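Local coordinates for citrate synthase (Thermotoga maritima, PDB 2P2W), which probably catalyses the condensation of oxaloacetate with acetyl-CoA, with hydrolysis to citrate and CoA, in the tricarboxylic acid cycle, at residues A[150-155]-A[310-315]. Sequence-based numbering, arbitrary orientation.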
loop_
_atom_site.group_PDB
_atom_site.type_symbol
_atom_site.label_atom_id
_atom_site.label_comp_id
_atom_site.label_asym_id
_atom_site.label_seq_id
_atom_site.Cartn_x
_atom_site.Cartn_y
_atom_site.Cartn_z
ATOM N N ASN A 150 -0.011 -14.275 25.275
ATOM C CA ASN A 150 -1.164 -14.820 24.583
ATOM C C ASN A 150 -0.872 -15.260 23.158
ATOM O O ASN A 150 -1.423 -16.259 22.684
ATOM C CB ASN A 150 -2.301 -13.809 24.561
ATOM C CG ASN A 150 -3.513 -14.343 23.842
ATOM O OD1 ASN A 150 -4.177 -15.270 24.310
ATOM N ND2 ASN A 150 -3.826 -13.741 22.701
ATOM N N PHE A 151 -0.027 -14.508 22.462
ATOM C CA PHE A 151 0.312 -14.875 21.096
ATOM C C PHE A 151 0.999 -16.232 21.121
ATOM O O PHE A 151 0.649 -17.138 20.364
ATOM C CB PHE A 151 1.241 -13.834 20.468
ATOM C CG PHE A 151 1.762 -14.230 19.116
ATOM C CD1 PHE A 151 0.904 -14.738 18.147
ATOM C CD2 PHE A 151 3.113 -14.093 18.810
ATOM C CE1 PHE A 151 1.379 -15.108 16.888
ATOM C CE2 PHE A 151 3.603 -14.459 17.553
ATOM C CZ PHE A 151 2.733 -14.967 16.591
ATOM N N TYR A 152 1.969 -16.369 22.014
ATOM C CA TYR A 152 2.712 -17.613 22.133
ATOM C C TYR A 152 1.780 -18.771 22.491
ATOM O O TYR A 152 1.928 -19.883 21.980
ATOM C CB TYR A 152 3.796 -17.463 23.195
ATOM C CG TYR A 152 4.866 -18.527 23.133
ATOM C CD1 TYR A 152 5.990 -18.371 22.320
ATOM C CD2 TYR A 152 4.752 -19.694 23.886
ATOM C CE1 TYR A 152 6.978 -19.355 22.264
ATOM C CE2 TYR A 152 5.727 -20.681 23.837
ATOM C CZ TYR A 152 6.837 -20.508 23.028
ATOM O OH TYR A 152 7.804 -21.485 22.997
ATOM N N TYR A 153 0.805 -18.506 23.355
ATOM C CA TYR A 153 -0.125 -19.548 23.765
ATOM C C TYR A 153 -1.101 -19.952 22.659
ATOM O O TYR A 153 -1.417 -21.133 22.516
ATOM C CB TYR A 153 -0.896 -19.115 25.019
ATOM C CG TYR A 153 -1.565 -20.274 25.722
ATOM C CD1 TYR A 153 -0.865 -21.034 26.660
ATOM C CD2 TYR A 153 -2.868 -20.654 25.408
ATOM C CE1 TYR A 153 -1.442 -22.148 27.265
ATOM C CE2 TYR A 153 -3.460 -21.767 26.007
ATOM C CZ TYR A 153 -2.737 -22.510 26.933
ATOM O OH TYR A 153 -3.299 -23.621 27.523
ATOM N N MET A 154 -1.584 -18.984 21.882
ATOM C CA MET A 154 -2.509 -19.296 20.795
ATOM C C MET A 154 -1.774 -20.066 19.705
ATOM O O MET A 154 -2.388 -20.785 18.914
ATOM C CB MET A 154 -3.108 -18.025 20.187
ATOM C CG MET A 154 -4.031 -17.243 21.112
ATOM S SD MET A 154 -4.857 -15.902 20.223
ATOM C CE MET A 154 -3.448 -15.019 19.518
ATOM N N MET A 155 -0.455 -19.905 19.668
ATOM C CA MET A 155 0.376 -20.586 18.678
ATOM C C MET A 155 0.714 -22.013 19.080
ATOM O O MET A 155 0.482 -22.955 18.321
ATOM C CB MET A 155 1.705 -19.840 18.479
ATOM C CG MET A 155 1.677 -18.673 17.510
ATOM S SD MET A 155 1.603 -19.193 15.792
ATOM C CE MET A 155 3.294 -19.858 15.546
ATOM N N LEU A 310 13.194 -19.582 18.210
ATOM C CA LEU A 310 12.010 -19.582 19.083
ATOM C C LEU A 310 10.915 -20.511 18.548
ATOM O O LEU A 310 9.859 -20.677 19.150
ATOM C CB LEU A 310 11.450 -18.168 19.171
ATOM C CG LEU A 310 12.295 -17.214 19.994
ATOM C CD1 LEU A 310 11.616 -15.833 20.109
ATOM C CD2 LEU A 310 12.528 -17.710 21.429
ATOM N N GLY A 311 11.145 -21.060 17.333
ATOM C CA GLY A 311 10.212 -22.071 16.802
ATOM C C GLY A 311 9.134 -21.514 15.824
ATOM O O GLY A 311 8.178 -22.221 15.534
ATOM N N PHE A 312 9.279 -20.293 15.313
ATOM C CA PHE A 312 8.296 -19.752 14.377
ATOM C C PHE A 312 8.623 -20.099 12.927
ATOM O O PHE A 312 9.792 -20.203 12.556
ATOM C CB PHE A 312 8.203 -18.230 14.512
ATOM C CG PHE A 312 7.601 -17.773 15.806
ATOM C CD1 PHE A 312 6.226 -17.615 15.924
ATOM C CD2 PHE A 312 8.401 -17.530 16.917
ATOM C CE1 PHE A 312 5.650 -17.225 17.133
ATOM C CE2 PHE A 312 7.834 -17.137 18.136
ATOM C CZ PHE A 312 6.455 -16.985 18.240
ATOM N N PRO A 313 7.586 -20.286 12.089
ATOM C CA PRO A 313 7.768 -20.615 10.670
ATOM C C PRO A 313 8.437 -19.435 9.964
ATOM O O PRO A 313 8.110 -18.282 10.237
ATOM C CB PRO A 313 6.338 -20.820 10.165
ATOM C CG PRO A 313 5.325 -20.603 11.241
ATOM C CD PRO A 313 6.156 -20.235 12.436
ATOM N N ARG A 314 9.355 -19.725 9.051
ATOM C CA ARG A 314 10.074 -18.682 8.325
ATOM C C ARG A 314 9.152 -17.724 7.555
ATOM O O ARG A 314 9.426 -16.538 7.416
ATOM C CB ARG A 314 11.072 -19.352 7.379
ATOM C CG ARG A 314 12.153 -20.104 8.155
ATOM C CD ARG A 314 13.261 -20.667 7.259
ATOM N NE ARG A 314 14.319 -21.247 8.097
ATOM C CZ ARG A 314 15.398 -21.770 7.489
ATOM N NH1 ARG A 314 15.493 -21.761 6.171
ATOM N NH2 ARG A 314 16.386 -22.281 8.230
ATOM N N ASN A 315 8.045 -18.265 7.011
ATOM C CA ASN A 315 7.165 -17.393 6.237
ATOM C C ASN A 315 6.241 -16.543 7.123
ATOM O O ASN A 315 5.299 -15.903 6.663
ATOM C CB ASN A 315 6.384 -18.223 5.206
ATOM C CG ASN A 315 5.328 -19.062 5.876
ATOM O OD1 ASN A 315 5.466 -19.501 7.013
ATOM N ND2 ASN A 315 4.249 -19.319 5.116
#
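Segment 150-155, on helix 147-156, and segment 310-315, in the loop that links helix 299-309 to helix 317-337, keep their backbones well apart, their closest CA atoms, those of Met-155 and Phe-312, being 9.1 Å from each other. Just before Phe-312 the chain leaves helix 299-309 through a Schellman motif, in which Gly-311 takes a positive phi of 97° that would jam a side chain against the preceding carbonyl oxygen. Phe-312 then spans the gap, its CG anti to its own carbonyl carbon. Its tip meets that of Phe-151, whose CG lies anti to the backbone N, with CE1 of Phe-312 3.5 Å from CE2 of Phe-151. The two planes are nearly parallel, at 15°, yet with centroids 5.6 Å apart the offset is large enough that little of either face lies over the other. Met-155, bent at both chi2 and chi3, runs at a slant to Phe-312 and brings its CE to 3.7 Å from CD1 of that ring; the same methyl lies 4.2 Å from CD of Pro-313. More loosely, Tyr-152 CD1 approaches Phe-312 CZ at 4.3 Å. Phe-156 adds an edge-to-face partner to Phe-312, while Leu-166 of helix 163-173 and Leu-320 of helix 317-337 also touch it. An alanine in place of Phe-312 would probably loosen this packing, since the ring's contacts with Phe-151, Tyr-152 and Met-155 would all be lost. No hydrogen bond joins the two segments, so here, away from the predicted catalytic residues, loop and helix meet through buried apolar packing alone.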